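PDB 1NZA: divalent-cation tolerance protein CutA from Thermus thermophilus, which probably takes part in resistance to heavy metals, probably binds copper ions, and forms a homotrimer. Local coordinates for residues E13-I18 / V31-G36; M1-L6 / H62-L67. All coordinates share one frame; numbering follows the deposited sequence.

How the contacts relate
The chain starts with strand 2-9, whose first half belongs to contact 2. Helix 12-24 follows directly, and its early part packs on strand 30-42 to make contact 1. This closes a short loop with 12 residues between its segments. The chain then runs through strand 47-60 and enters helix 64-74, which returns to strand 2-9 and closes the longer loop of contact 2. Contact 1 is therefore nested inside contact 2. Their centres lie about 17 Å apart, on opposite sides of the chain's centre, and they do not touch. Contact 1 ties one helix to an outermost strand of the sheet within this chain; contact 2 ties another helix to an inner strand.

Contact 1 (E13-I18 / V31-G36); sequences EVARTI and VNIVPG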
ATOM      1  N   GLU A  13     -14.798  12.401   6.802  1.00 21.08           N
ATOM      2  CA  GLU A  13     -15.249  13.624   6.149  1.00 23.20           C
ATOM      3  C   GLU A  13     -14.193  14.151   5.186  1.00 22.07           C
ATOM      4  O   GLU A  13     -14.477  14.387   4.010  1.00 21.51           O
ATOM      5  CB  GLU A  13     -15.554  14.698   7.204  1.00 27.46           C
ATOM      6  CG  GLU A  13     -15.852  16.087   6.642  1.00 34.72           C
ATOM      7  CD  GLU A  13     -17.134  16.138   5.830  1.00 37.70           C
ATOM      8  OE1 GLU A  13     -18.206  15.808   6.382  1.00 40.64           O
ATOM      9  OE2 GLU A  13     -17.072  16.512   4.639  1.00 39.63           O
ATOM     10  N   VAL A  14     -12.980  14.350   5.695  1.00 20.21           N
ATOM     11  CA  VAL A  14     -11.881  14.849   4.873  1.00 20.40           C
ATOM     12  C   VAL A  14     -11.518  13.822   3.810  1.00 18.21           C
ATOM     13  O   VAL A  14     -11.248  14.166   2.660  1.00 17.04           O
ATOM     14  CB  VAL A  14     -10.628  15.150   5.733  1.00 23.12           C
ATOM     15  CG1 VAL A  14      -9.427  15.420   4.835  1.00 26.78           C
ATOM     16  CG2 VAL A  14     -10.892  16.353   6.625  1.00 27.38           C
ATOM     17  N   ALA A  15     -11.510  12.551   4.199  1.00 16.58           N
ATOM     18  CA  ALA A  15     -11.183  11.490   3.264  1.00 16.05           C
ATOM     19  C   ALA A  15     -12.065  11.575   2.020  1.00 15.17           C
ATOM     20  O   ALA A  15     -11.573  11.598   0.897  1.00 16.04           O
ATOM     21  CB  ALA A  15     -11.348  10.130   3.943  1.00 13.65           C
ATOM     22  N   ARG A  16     -13.377  11.634   2.223  1.00 16.72           N
ATOM     23  CA  ARG A  16     -14.316  11.704   1.111  1.00 16.09           C
ATOM     24  C   ARG A  16     -14.214  12.997   0.307  1.00 18.05           C
ATOM     25  O   ARG A  16     -14.278  12.974  -0.924  1.00 18.75           O
ATOM     26  CB  ARG A  16     -15.745  11.522   1.632  1.00 16.14           C
ATOM     27  CG  ARG A  16     -15.993  10.143   2.215  1.00 17.29           C
ATOM     28  CD  ARG A  16     -17.437   9.992   2.658  1.00 20.71           C
ATOM     29  NE  ARG A  16     -18.358  10.078   1.524  1.00 23.41           N
ATOM     30  CZ  ARG A  16     -18.551   9.105   0.639  1.00 24.35           C
ATOM     31  NH1 ARG A  16     -19.406   9.280  -0.362  1.00 25.70           N
ATOM     32  NH2 ARG A  16     -17.903   7.952   0.759  1.00 24.58           N
ATOM     33  N   THR A  17     -14.059  14.119   1.004  1.00 17.60           N
ATOM     34  CA  THR A  17     -13.937  15.414   0.342  1.00 20.44           C
ATOM     35  C   THR A  17     -12.725  15.411  -0.591  1.00 20.73           C
ATOM     36  O   THR A  17     -12.816  15.823  -1.755  1.00 21.79           O
ATOM     37  CB  THR A  17     -13.765  16.544   1.367  1.00 21.39           C
ATOM     38  OG1 THR A  17     -14.896  16.565   2.245  1.00 22.60           O
ATOM     39  CG2 THR A  17     -13.638  17.890   0.665  1.00 22.88           C
ATOM     40  N   ILE A  18     -11.587  14.944  -0.084  1.00 20.20           N
ATOM     41  CA  ILE A  18     -10.383  14.894  -0.910  1.00 18.88           C
ATOM     42  C   ILE A  18     -10.511  13.882  -2.043  1.00 18.61           C
ATOM     43  O   ILE A  18     -10.134  14.162  -3.186  1.00 16.84           O
ATOM     44  CB  ILE A  18      -9.138  14.587  -0.049  1.00 17.08           C
ATOM     45  CG1 ILE A  18      -8.796  15.810   0.803  1.00 21.02           C
ATOM     46  CG2 ILE A  18      -7.955  14.211  -0.929  1.00 18.79           C
ATOM     47  CD1 ILE A  18      -7.665  15.576   1.783  1.00 20.58           C
ATOM     48  N   VAL A  31      -9.759   6.552  -6.373  1.00 15.00           N
ATOM     49  CA  VAL A  31      -9.240   6.768  -5.029  1.00 15.26           C
ATOM     50  C   VAL A  31      -9.868   5.735  -4.104  1.00 15.13           C
ATOM     51  O   VAL A  31     -11.092   5.589  -4.081  1.00 15.44           O
ATOM     52  CB  VAL A  31      -9.583   8.171  -4.489  1.00 16.55           C
ATOM     53  CG1 VAL A  31      -9.113   8.296  -3.051  1.00 15.62           C
ATOM     54  CG2 VAL A  31      -8.919   9.244  -5.344  1.00 18.09           C
ATOM     55  N   ASN A  32      -9.033   5.007  -3.364  1.00 14.67           N
ATOM     56  CA  ASN A  32      -9.525   4.005  -2.417  1.00 15.44           C
ATOM     57  C   ASN A  32      -9.347   4.569  -1.015  1.00 14.89           C
ATOM     58  O   ASN A  32      -8.286   5.100  -0.695  1.00 15.03           O
ATOM     59  CB  ASN A  32      -8.709   2.707  -2.483  1.00 17.04           C
ATOM     60  CG  ASN A  32      -8.674   2.094  -3.860  1.00 21.40           C
ATOM     61  OD1 ASN A  32      -7.605   1.727  -4.349  1.00 25.65           O
ATOM     62  ND2 ASN A  32      -9.837   1.959  -4.489  1.00 20.43           N
ATOM     63  N   ILE A  33     -10.376   4.441  -0.181  1.00 12.48           N
ATOM     64  CA  ILE A  33     -10.301   4.913   1.196  1.00 13.80           C
ATOM     65  C   ILE A  33     -10.275   3.706   2.121  1.00 11.63           C
ATOM     66  O   ILE A  33     -11.192   2.879   2.093  1.00 13.78           O
ATOM     67  CB  ILE A  33     -11.520   5.781   1.564  1.00 12.98           C
ATOM     68  CG1 ILE A  33     -11.579   7.003   0.639  1.00 14.42           C
ATOM     69  CG2 ILE A  33     -11.445   6.194   3.050  1.00 13.76           C
ATOM     70  CD1 ILE A  33     -12.824   7.861   0.836  1.00 16.34           C
ATOM     71  N   VAL A  34      -9.216   3.598   2.922  1.00  8.86           N
ATOM     72  CA  VAL A  34      -9.080   2.498   3.880  1.00 12.18           C
ATOM     73  C   VAL A  34      -9.258   3.097   5.275  1.00 12.30           C
ATOM     74  O   VAL A  34      -8.438   3.874   5.738  1.00 10.90           O
ATOM     75  CB  VAL A  34      -7.694   1.850   3.779  1.00 13.68           C
ATOM     76  CG1 VAL A  34      -7.601   0.684   4.754  1.00 14.65           C
ATOM     77  CG2 VAL A  34      -7.436   1.390   2.348  1.00 16.42           C
ATOM     78  N   PRO A  35     -10.347   2.740   5.966  1.00 13.72           N
ATOM     79  CA  PRO A  35     -10.562   3.299   7.305  1.00 16.14           C
ATOM     80  C   PRO A  35      -9.874   2.549   8.443  1.00 15.21           C
ATOM     81  O   PRO A  35      -9.254   1.507   8.239  1.00 14.51           O
ATOM     82  CB  PRO A  35     -12.078   3.254   7.438  1.00 18.30           C
ATOM     83  CG  PRO A  35     -12.400   1.950   6.766  1.00 17.78           C
ATOM     84  CD  PRO A  35     -11.523   1.972   5.516  1.00 18.22           C
ATOM     85  N   GLY A  36      -9.977   3.112   9.646  1.00 15.89           N
ATOM     86  CA  GLY A  36      -9.434   2.469  10.830  1.00 14.30           C
ATOM     87  C   GLY A  36      -7.948   2.396  11.129  1.00 14.11           C
ATOM     88  O   GLY A  36      -7.517   1.508  11.866  1.00 16.21           O
TER
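Strand 31-36 meets helix 13-18 through Ile33, which packs on Ala15 and Arg16. Val31 comes first along the strand. Its side chain rests on Ala19 and Val23, farther along the same helix. Asn32 faces the other way, and its OD1 takes a hydrogen bond from Lys58. Ile33 then points at the helix. Both its branches meet Ala15, and CD1 also meets Arg16. With chi1 at -60°, CG1 runs beside the backbone N and CG2 lies anti to it, 4.0 Å from Ala15 CB. CD1 reaches 3.9 Å from Ala15 O. The same CD1 lies 4.1 Å from Arg16 CG, where the two side chains cross at about a right angle. The first bond of Arg16 leads away from the strand; CG, near the root, is the atom that touches. Beyond it the chain bends at chi3 (64°), and NH1 forms a salt bridge with Glu49 of the second subunit. Leu53 and Leu55 of strand 47-60 also touch Ile33. Val34 turns to the opposite side of the strand and packs on Val34 of the third subunit. Helix 12-24 thus packs on the sheet of a ferredoxin-like fold, which runs on into the second subunit through antiparallel pairing of Val31 to Ile33. Across these two segments the contact is van der Waals in character, with one methyl against a backbone carbonyl. The charge of Arg16 is spent on the subunit interface instead.

Contact 2 (M1-L6 / H62-L67); sequences MEEVVL and HAFPKL. With SO4 (sulfate ion), chain H.
The backbone bond from Leu67 N to Ala63 O, 2.8 Å long, holds a helical turn that sets Phe64 against Val5 and Glu3 of strand 2-6. A second bond ties the same part of the chain. Lys66 NZ reaches back to His62 O over 3.3 Å, nearly in line with the carbonyl (171°). This also brings the amine over one face of the His62 ring, toward its rim. Phe64 carries CG anti to its own N (chi1 -167°), which sends the ring toward the strand. The CG2 methyl of Val5 comes up to the ring obliquely, 3.8 Å from Phe64 CE1. The carboxylate of Glu3 comes obliquely from the same side of the ring, at its root. Its OE2 is 4.1 Å from Phe64 CB, and the carboxylate and ring planes stand 85° apart. Glu3 OE1 lies close to Glu89 OE1 of the third subunit, which may make it costly to ionise both acids; a shared proton is one possibility. At the N terminus, Met1 N gives a weak 3.3 Å hydrogen bond to O1 of a sulfate ion, which probably came from the crystallisation liquor. Strand 47-60, helix 64-74 and strand 82-86 form a beta-alpha-beta crossover, and strand 2-9 lies between the two parallel strands. This crossover over an inner strand belongs to the ferredoxin-like βαββαβ fold of the CutA family.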
ATOM      1  N   MET A   1       5.428   6.430 -14.927  1.00 32.99           N
ATOM      2  CA  MET A   1       4.624   7.679 -15.060  1.00 31.59           C
ATOM      3  C   MET A   1       3.331   7.591 -14.254  1.00 28.89           C
ATOM      4  O   MET A   1       2.880   8.589 -13.686  1.00 26.79           O
ATOM      5  CB  MET A   1       4.317   7.946 -16.533  1.00 35.68           C
ATOM      6  CG  MET A   1       3.397   9.127 -16.784  1.00 39.61           C
ATOM      7  SD  MET A   1       1.795   8.571 -17.388  1.00 45.85           S
ATOM      8  CE  MET A   1       2.332   7.665 -18.839  1.00 44.08           C
ATOM      9  N   GLU A   2       2.727   6.406 -14.212  1.00 25.09           N
ATOM     10  CA  GLU A   2       1.508   6.233 -13.424  1.00 23.43           C
ATOM     11  C   GLU A   2       1.994   6.021 -11.999  1.00 21.48           C
ATOM     12  O   GLU A   2       3.065   5.456 -11.787  1.00 19.20           O
ATOM     13  CB  GLU A   2       0.705   5.016 -13.884  1.00 23.78           C
ATOM     14  CG  GLU A   2       0.263   5.054 -15.335  1.00 28.37           C
ATOM     15  CD  GLU A   2       1.281   4.431 -16.267  1.00 31.73           C
ATOM     16  OE1 GLU A   2       0.952   4.211 -17.450  1.00 33.28           O
ATOM     17  OE2 GLU A   2       2.412   4.161 -15.818  1.00 34.31           O
ATOM     18  N   GLU A   3       1.211   6.468 -11.028  1.00 19.55           N
ATOM     19  CA  GLU A   3       1.616   6.354  -9.631  1.00 20.01           C
ATOM     20  C   GLU A   3       0.455   6.052  -8.704  1.00 18.74           C
ATOM     21  O   GLU A   3      -0.699   6.327  -9.031  1.00 19.29           O
ATOM     22  CB  GLU A   3       2.230   7.672  -9.158  1.00 20.75           C
ATOM     23  CG  GLU A   3       3.545   8.065  -9.795  1.00 24.27           C
ATOM     24  CD  GLU A   3       3.963   9.478  -9.415  1.00 25.11           C
ATOM     25  OE1 GLU A   3       5.178   9.715  -9.255  1.00 24.99           O
ATOM     26  OE2 GLU A   3       3.081  10.354  -9.287  1.00 26.01           O
ATOM     27  N   VAL A   4       0.779   5.466  -7.552  1.00 15.94           N
ATOM     28  CA  VAL A   4      -0.213   5.206  -6.512  1.00 14.91           C
ATOM     29  C   VAL A   4       0.245   6.144  -5.397  1.00 13.69           C
ATOM     30  O   VAL A   4       1.323   5.962  -4.820  1.00 15.68           O
ATOM     31  CB  VAL A   4      -0.174   3.758  -5.984  1.00 13.37           C
ATOM     32  CG1 VAL A   4      -1.091   3.637  -4.762  1.00 15.07           C
ATOM     33  CG2 VAL A   4      -0.637   2.787  -7.066  1.00 15.34           C
ATOM     34  N   VAL A   5      -0.558   7.166  -5.121  1.00 13.61           N
ATOM     35  CA  VAL A   5      -0.221   8.145  -4.096  1.00 14.43           C
ATOM     36  C   VAL A   5      -0.903   7.843  -2.778  1.00 16.22           C
ATOM     37  O   VAL A   5      -2.106   7.583  -2.743  1.00 17.22           O
ATOM     38  CB  VAL A   5      -0.607   9.564  -4.565  1.00 15.61           C
ATOM     39  CG1 VAL A   5      -0.469  10.558  -3.435  1.00 13.56           C
ATOM     40  CG2 VAL A   5       0.284   9.973  -5.726  1.00 17.66           C
ATOM     41  N   LEU A   6      -0.125   7.857  -1.696  1.00 15.44           N
ATOM     42  CA  LEU A   6      -0.664   7.603  -0.364  1.00 14.53           C
ATOM     43  C   LEU A   6      -0.864   8.931   0.353  1.00 15.64           C
ATOM     44  O   LEU A   6      -0.000   9.810   0.301  1.00 15.57           O
ATOM     45  CB  LEU A   6       0.298   6.743   0.463  1.00 14.77           C
ATOM     46  CG  LEU A   6       0.784   5.417  -0.128  1.00 18.65           C
ATOM     47  CD1 LEU A   6       1.556   4.636   0.933  1.00 17.24           C
ATOM     48  CD2 LEU A   6      -0.383   4.615  -0.617  1.00 18.83           C
ATOM     49  N   HIS A  62       2.308  13.710 -14.134  1.00 27.80           N
ATOM     50  CA  HIS A  62       1.924  14.989 -14.719  1.00 29.25           C
ATOM     51  C   HIS A  62       0.862  15.699 -13.888  1.00 28.95           C
ATOM     52  O   HIS A  62       0.823  16.930 -13.834  1.00 28.46           O
ATOM     53  CB  HIS A  62       1.416  14.797 -16.152  1.00 32.72           C
ATOM     54  CG  HIS A  62       1.004  16.073 -16.821  1.00 37.59           C
ATOM     55  ND1 HIS A  62      -0.184  16.713 -16.539  1.00 39.13           N
ATOM     56  CD2 HIS A  62       1.636  16.842 -17.740  1.00 38.99           C
ATOM     57  CE1 HIS A  62      -0.267  17.821 -17.255  1.00 40.21           C
ATOM     58  NE2 HIS A  62       0.824  17.922 -17.992  1.00 40.94           N
ATOM     59  N   ALA A  63       0.002  14.922 -13.238  1.00 26.82           N
ATOM     60  CA  ALA A  63      -1.056  15.490 -12.415  1.00 25.85           C
ATOM     61  C   ALA A  63      -0.587  15.745 -10.990  1.00 24.82           C
ATOM     62  O   ALA A  63      -1.121  16.613 -10.304  1.00 25.45           O
ATOM     63  CB  ALA A  63      -2.267  14.556 -12.401  1.00 25.79           C
ATOM     64  N   PHE A  64       0.427  15.002 -10.556  1.00 25.17           N
ATOM     65  CA  PHE A  64       0.937  15.124  -9.193  1.00 25.23           C
ATOM     66  C   PHE A  64       1.138  16.540  -8.659  1.00 25.60           C
ATOM     67  O   PHE A  64       0.700  16.849  -7.552  1.00 23.86           O
ATOM     68  CB  PHE A  64       2.244  14.339  -9.029  1.00 25.14           C
ATOM     69  CG  PHE A  64       2.650  14.158  -7.594  1.00 24.89           C
ATOM     70  CD1 PHE A  64       1.903  13.344  -6.746  1.00 25.18           C
ATOM     71  CD2 PHE A  64       3.751  14.829  -7.078  1.00 24.59           C
ATOM     72  CE1 PHE A  64       2.238  13.204  -5.408  1.00 22.60           C
ATOM     73  CE2 PHE A  64       4.099  14.698  -5.733  1.00 24.34           C
ATOM     74  CZ  PHE A  64       3.340  13.881  -4.896  1.00 25.01           C
ATOM     75  N   PRO A  65       1.820  17.418  -9.418  1.00 26.37           N
ATOM     76  CA  PRO A  65       2.026  18.784  -8.925  1.00 26.78           C
ATOM     77  C   PRO A  65       0.707  19.472  -8.576  1.00 26.03           C
ATOM     78  O   PRO A  65       0.603  20.154  -7.558  1.00 27.54           O
ATOM     79  CB  PRO A  65       2.740  19.470 -10.091  1.00 26.64           C
ATOM     80  CG  PRO A  65       3.491  18.347 -10.728  1.00 28.29           C
ATOM     81  CD  PRO A  65       2.481  17.225 -10.720  1.00 26.60           C
ATOM     82  N   LYS A  66      -0.295  19.284  -9.428  1.00 26.93           N
ATOM     83  CA  LYS A  66      -1.606  19.883  -9.216  1.00 27.62           C
ATOM     84  C   LYS A  66      -2.319  19.166  -8.075  1.00 26.52           C
ATOM     85  O   LYS A  66      -3.055  19.778  -7.303  1.00 26.25           O
ATOM     86  CB  LYS A  66      -2.448  19.801 -10.493  1.00 28.66           C
ATOM     87  CG  LYS A  66      -1.902  20.606 -11.670  1.00 31.16           C
ATOM     88  CD  LYS A  66      -0.644  19.984 -12.260  1.00 34.43           C
ATOM     89  CE  LYS A  66      -0.143  20.785 -13.455  1.00 35.66           C
ATOM     90  NZ  LYS A  66       1.087  20.197 -14.055  1.00 38.01           N
ATOM     91  N   LEU A  67      -2.090  17.862  -7.971  1.00 26.58           N
ATOM     92  CA  LEU A  67      -2.701  17.079  -6.909  1.00 24.31           C
ATOM     93  C   LEU A  67      -2.208  17.576  -5.556  1.00 25.59           C
ATOM     94  O   LEU A  67      -3.001  17.769  -4.633  1.00 25.59           O
ATOM     95  CB  LEU A  67      -2.365  15.598  -7.095  1.00 24.00           C
ATOM     96  CG  LEU A  67      -2.839  14.614  -6.024  1.00 21.39           C
ATOM     97  CD1 LEU A  67      -2.937  13.226  -6.623  1.00 25.35           C
ATOM     98  CD2 LEU A  67      -1.883  14.629  -4.849  1.00 21.34           C
TER
HETATM   99  S   SO4 H 200       5.447   2.793 -17.900  1.00 70.37           S
HETATM  100  O1  SO4 H 200       4.718   3.801 -16.858  1.00 69.37           O
HETATM  101  O2  SO4 H 200       4.531   1.679 -18.044  1.00 69.90           O
HETATM  102  O3  SO4 H 200       5.681   3.407 -19.028  1.00 69.90           O
HETATM  103  O4  SO4 H 200       6.608   2.362 -17.166  1.00 69.74           O